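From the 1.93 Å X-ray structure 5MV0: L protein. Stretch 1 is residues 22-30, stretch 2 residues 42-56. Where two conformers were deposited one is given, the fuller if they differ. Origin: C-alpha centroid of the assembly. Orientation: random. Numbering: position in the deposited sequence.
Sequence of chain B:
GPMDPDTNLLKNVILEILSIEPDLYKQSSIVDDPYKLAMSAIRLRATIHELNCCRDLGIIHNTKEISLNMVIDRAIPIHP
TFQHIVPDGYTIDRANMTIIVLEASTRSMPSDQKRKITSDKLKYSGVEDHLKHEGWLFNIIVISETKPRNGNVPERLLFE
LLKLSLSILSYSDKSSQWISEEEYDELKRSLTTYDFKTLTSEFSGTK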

# COMPACT_ATOMS: atom_id res chain seq x y z
N PRO B 22 2.40 -2.27 2.35
CA PRO B 22 1.99 -1.04 3.05
C PRO B 22 2.73 -0.75 4.34
O PRO B 22 2.59 0.36 4.86
N ASP B 23 3.49 -1.70 4.89
CA ASP B 23 4.38 -1.36 6.00
C ASP B 23 5.37 -0.27 5.63
O ASP B 23 5.90 0.41 6.52
N LEU B 24 5.65 -0.09 4.34
CA LEU B 24 6.57 0.95 3.92
C LEU B 24 5.93 2.33 3.92
O LEU B 24 6.66 3.33 3.85
N TYR B 25 4.59 2.40 3.96
CA TYR B 25 3.90 3.69 3.83
C TYR B 25 4.39 4.69 4.87
O TYR B 25 4.57 5.88 4.57
N LYS B 26 4.63 4.23 6.10
CA LYS B 26 4.95 5.19 7.16
C LYS B 26 6.36 5.76 7.01
O LYS B 26 6.67 6.79 7.62
N GLN B 27 7.20 5.13 6.20
CA GLN B 27 8.57 5.56 5.98
C GLN B 27 8.76 6.26 4.65
O GLN B 27 9.89 6.58 4.29
N SER B 28 7.69 6.51 3.91
CA SER B 28 7.85 7.03 2.57
C SER B 28 6.99 8.27 2.38
O SER B 28 6.34 8.76 3.31
N SER B 29 7.00 8.78 1.16
CA SER B 29 6.32 10.03 0.86
C SER B 29 6.15 10.14 -0.64
O SER B 29 6.97 9.63 -1.42
N ILE B 30 5.09 10.81 -1.03
CA ILE B 30 4.78 11.02 -2.43
C ILE B 30 4.47 12.51 -2.59
O ILE B 30 3.50 13.02 -2.02
N ILE B 42 14.75 6.89 -3.98
CA ILE B 42 16.04 6.31 -3.62
C ILE B 42 16.02 5.80 -2.18
O ILE B 42 16.51 4.69 -1.89
N ARG B 43 15.45 6.62 -1.35
CA ARG B 43 15.30 6.07 0.11
C ARG B 43 14.37 4.77 0.23
O ARG B 43 14.66 3.74 0.87
N LEU B 44 13.34 4.81 -0.60
CA LEU B 44 12.45 3.64 -0.60
C LEU B 44 13.16 2.39 -1.09
O LEU B 44 12.98 1.29 -0.54
N ARG B 45 13.98 2.53 -2.12
CA ARG B 45 14.77 1.39 -2.59
C ARG B 45 15.59 0.78 -1.46
O ARG B 45 15.59 -0.45 -1.26
N ALA B 46 16.28 1.62 -0.69
CA ALA B 46 17.08 1.14 0.44
C ALA B 46 16.19 0.56 1.53
O ALA B 46 16.57 -0.44 2.17
N THR B 47 15.03 1.17 1.79
CA THR B 47 14.14 0.69 2.85
C THR B 47 13.53 -0.66 2.51
O THR B 47 13.33 -1.50 3.40
N ILE B 48 13.20 -0.88 1.23
CA ILE B 48 12.71 -2.19 0.80
C ILE B 48 13.76 -3.28 1.07
O ILE B 48 13.45 -4.36 1.60
N HIS B 49 15.01 -3.00 0.71
CA HIS B 49 16.10 -3.92 1.02
C HIS B 49 16.17 -4.23 2.51
O HIS B 49 16.26 -5.41 2.90
N GLU B 50 16.16 -3.19 3.36
CA GLU B 50 16.20 -3.40 4.81
C GLU B 50 15.03 -4.26 5.27
O GLU B 50 15.20 -5.17 6.08
N LEU B 51 13.83 -3.93 4.80
CA LEU B 51 12.64 -4.68 5.20
C LEU B 51 12.77 -6.16 4.88
O LEU B 51 12.50 -7.03 5.72
N ASN B 52 13.18 -6.48 3.65
CA ASN B 52 13.21 -7.88 3.26
C ASN B 52 14.36 -8.63 3.91
O ASN B 52 14.23 -9.83 4.20
N CYS B 53 15.48 -7.96 4.18
CA CYS B 53 16.53 -8.60 4.99
C CYS B 53 16.00 -8.93 6.38
O CYS B 53 16.25 -10.03 6.90
N CYS B 54 15.24 -8.01 6.98
CA CYS B 54 14.65 -8.27 8.29
C CYS B 54 13.70 -9.45 8.24
O CYS B 54 13.73 -10.32 9.11
N ARG B 55 12.81 -9.47 7.24
CA ARG B 55 11.90 -10.59 7.09
C ARG B 55 12.64 -11.91 6.93
O ARG B 55 12.27 -12.91 7.54
N ASP B 56 13.68 -11.92 6.09
CA ASP B 56 14.44 -13.16 5.85
C ASP B 56 15.14 -13.64 7.11
O ASP B 56 15.38 -14.85 7.26

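The contact between the short 3-10 segment and the long helix centres on L24, whose side chain points toward the helix and gives up 92 Å² to it, the largest share of any residue in either stretch. With chi1 m and chi2 t, its two methyls are wedged among four helix residues. At the closest approaches, CD1 of L24 lies 3.6 Å from CG1 of I48 and 4.1 Å from CD1 of L44, and CD2 of L24 lies 3.6 Å from CG2 of T47 and 3.9 Å from CD2 of L51. These four residues form a continuous patch because spacings of three and four bring them onto one side of the helix. L44 and L51 share the t, p rotamer, but their starting directions differ: L51 points toward the segment, whereas L44 leaves its backbone sideways and only its end comes nearer. I48, in the m, t rotamer, also sets off sideways and meets L24 with its CG1.

T47 carries the contact from this apolar centre to its polar margin. Its m rotamer directs OG1 back to the helix backbone, where it donates a hydrogen bond to O of R43 (3.0 Å), and leaves CG2 facing the segment. Besides L24, that methyl meets Q27, whose OE1 approaches CG2 of T47 to 3.2 Å. OE1 is buried here without a polar partner, but the other end of the same amide is better served: NE2 of Q27 donates to water 1 (3.2 Å), which in turn donates to OE1 of E50 (3.0 Å), linking the stretches through solvent.

At the end of the contact near S28, R43 reaches across with chi1 t and with chi2 and chi3 between wells. Its NH2 donates a short but poorly angled, weak hydrogen bond to OG of S28 (2.5 Å), and its NH1 makes another weak one to OG1 of T47 (3.3 Å). The carbonyl O of Q27 sits over one face of the guanidinium, 2.9 Å from NH1 of R43, a placement too far out of plane for a hydrogen bond. S28, chi1 t, also brings OG to 3.9 Å from CD1 of L44. Farther out, water 2 accepts a weak hydrogen bond from NE of R43 (3.0 Å) and is hydrogen-bonded to OG of S29 (2.8 Å).

Beyond L51, the exposed pair D23 and R55 closes the other end. Both have chi1 m, and OD2 of D23 approaches the guanidinium edge, 3.4 Å from NH2 of R55, in a salt bridge with a weak hydrogen bond.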

# COMPACT_ATOMS: atom_id res chain seq x y z
CB PRO B 22 0.49 -1.28 3.32
CG PRO B 22 0.08 -2.30 2.30
CD PRO B 22 1.28 -3.20 2.16
CB ASP B 23 5.14 -2.59 6.49
CG ASP B 23 4.27 -3.55 7.27
OD1 ASP B 23 3.20 -3.13 7.76
OD2 ASP B 23 4.67 -4.73 7.40
CB LEU B 24 7.10 0.63 2.52
CG LEU B 24 7.91 -0.66 2.35
CD1 LEU B 24 8.02 -1.02 0.88
CD2 LEU B 24 9.28 -0.47 2.95
CB TYR B 25 2.38 3.50 3.98
CG TYR B 25 1.64 4.80 4.23
CD1 TYR B 25 1.21 5.15 5.51
CD2 TYR B 25 1.39 5.70 3.18
CE1 TYR B 25 0.55 6.35 5.74
CE2 TYR B 25 0.73 6.90 3.41
CZ TYR B 25 0.32 7.21 4.69
OH TYR B 25 -0.32 8.40 4.93
CB LYS B 26 4.79 4.55 8.54
CG LYS B 26 5.50 3.22 8.73
CD LYS B 26 5.16 2.63 10.09
CE LYS B 26 5.70 1.21 10.24
NZ LYS B 26 4.99 0.25 9.33
CB GLN B 27 9.50 4.35 6.04
CG GLN B 27 9.65 3.75 7.41
CD GLN B 27 10.72 2.70 7.41
OE1 GLN B 27 10.52 1.59 6.91
NE2 GLN B 27 11.90 3.05 7.93
CB SER B 28 7.53 5.96 1.52
OG SER B 28 8.21 6.24 0.31
CB SER B 29 7.08 11.25 1.38
OG SER B 29 8.41 11.28 0.89
CB ILE B 30 3.61 10.13 -2.89
CG1 ILE B 30 3.36 10.34 -4.37
CG2 ILE B 30 2.36 10.33 -2.06
CD1 ILE B 30 4.23 9.47 -5.14
CB ILE B 42 17.16 7.34 -3.85
CG1 ILE B 42 17.31 7.59 -5.35
CG2 ILE B 42 18.48 6.90 -3.18
CD1 ILE B 42 18.05 8.89 -5.70
CB ARG B 43 14.75 7.16 1.03
CG ARG B 43 14.62 6.70 2.48
CD ARG B 43 13.33 7.21 3.11
NE ARG B 43 12.34 7.35 2.07
CZ ARG B 43 11.51 6.39 1.67
NH1 ARG B 43 11.52 5.19 2.27
NH2 ARG B 43 10.67 6.66 0.68
CB LEU B 44 11.22 3.94 -1.45
CG LEU B 44 10.10 2.88 -1.48
CD1 LEU B 44 9.55 2.63 -0.08
CD2 LEU B 44 8.99 3.27 -2.48
CB ARG B 45 15.65 1.86 -3.75
CG ARG B 45 16.67 0.89 -4.25
CD ARG B 45 17.31 1.48 -5.51
NE ARG B 45 18.35 0.61 -6.04
CZ ARG B 45 19.62 0.66 -5.67
NH1 ARG B 45 20.02 1.54 -4.76
NH2 ARG B 45 20.49 -0.18 -6.20
CB ALA B 46 17.94 2.27 0.99
CB THR B 47 13.04 1.72 3.13
OG1 THR B 47 13.62 2.96 3.54
CG2 THR B 47 12.14 1.24 4.23
CB ILE B 48 12.32 -2.14 -0.70
CG1 ILE B 48 11.12 -1.18 -0.89
CG2 ILE B 48 12.01 -3.53 -1.24
CD1 ILE B 48 10.81 -0.86 -2.36
CB HIS B 49 17.41 -3.32 0.53
CG HIS B 49 18.60 -4.19 0.75
ND1 HIS B 49 18.71 -5.46 0.21
CD2 HIS B 49 19.76 -3.97 1.42
CE1 HIS B 49 19.88 -5.98 0.54
NE2 HIS B 49 20.54 -5.09 1.27
CB GLU B 50 16.13 -2.07 5.57
CG GLU B 50 17.29 -1.13 5.44
CD GLU B 50 16.92 0.27 5.97
OE1 GLU B 50 15.82 0.42 6.57
OE2 GLU B 50 17.71 1.21 5.77
CB LEU B 51 11.40 -4.11 4.50
CG LEU B 51 10.10 -4.85 4.82
CD1 LEU B 51 9.92 -4.94 6.34
CD2 LEU B 51 8.91 -4.15 4.18
CB ASN B 52 13.22 -7.96 1.75
CG ASN B 52 11.88 -7.56 1.16
OD1 ASN B 52 10.83 -7.93 1.69
ND2 ASN B 52 11.89 -6.77 0.09
CB CYS B 53 17.77 -7.70 5.07
SG CYS B 53 18.71 -7.56 3.54
CB CYS B 54 13.92 -7.03 8.81
SG CYS B 54 15.02 -5.70 9.30
CB ARG B 55 10.98 -10.36 5.90
CG ARG B 55 10.12 -9.13 6.02
CD ARG B 55 8.68 -9.48 5.79
NE ARG B 55 7.78 -8.35 5.96
CZ ARG B 55 7.05 -7.85 4.97
NH1 ARG B 55 7.15 -8.39 3.76
NH2 ARG B 55 6.24 -6.82 5.18
CB ASP B 56 15.46 -12.95 4.74
CG ASP B 56 14.83 -12.73 3.38
OD1 ASP B 56 13.64 -13.07 3.21
OD2 ASP B 56 15.52 -12.21 2.47
O HOH W 1 14.95 2.46 8.65
O HOH W 2 10.43 9.61 1.81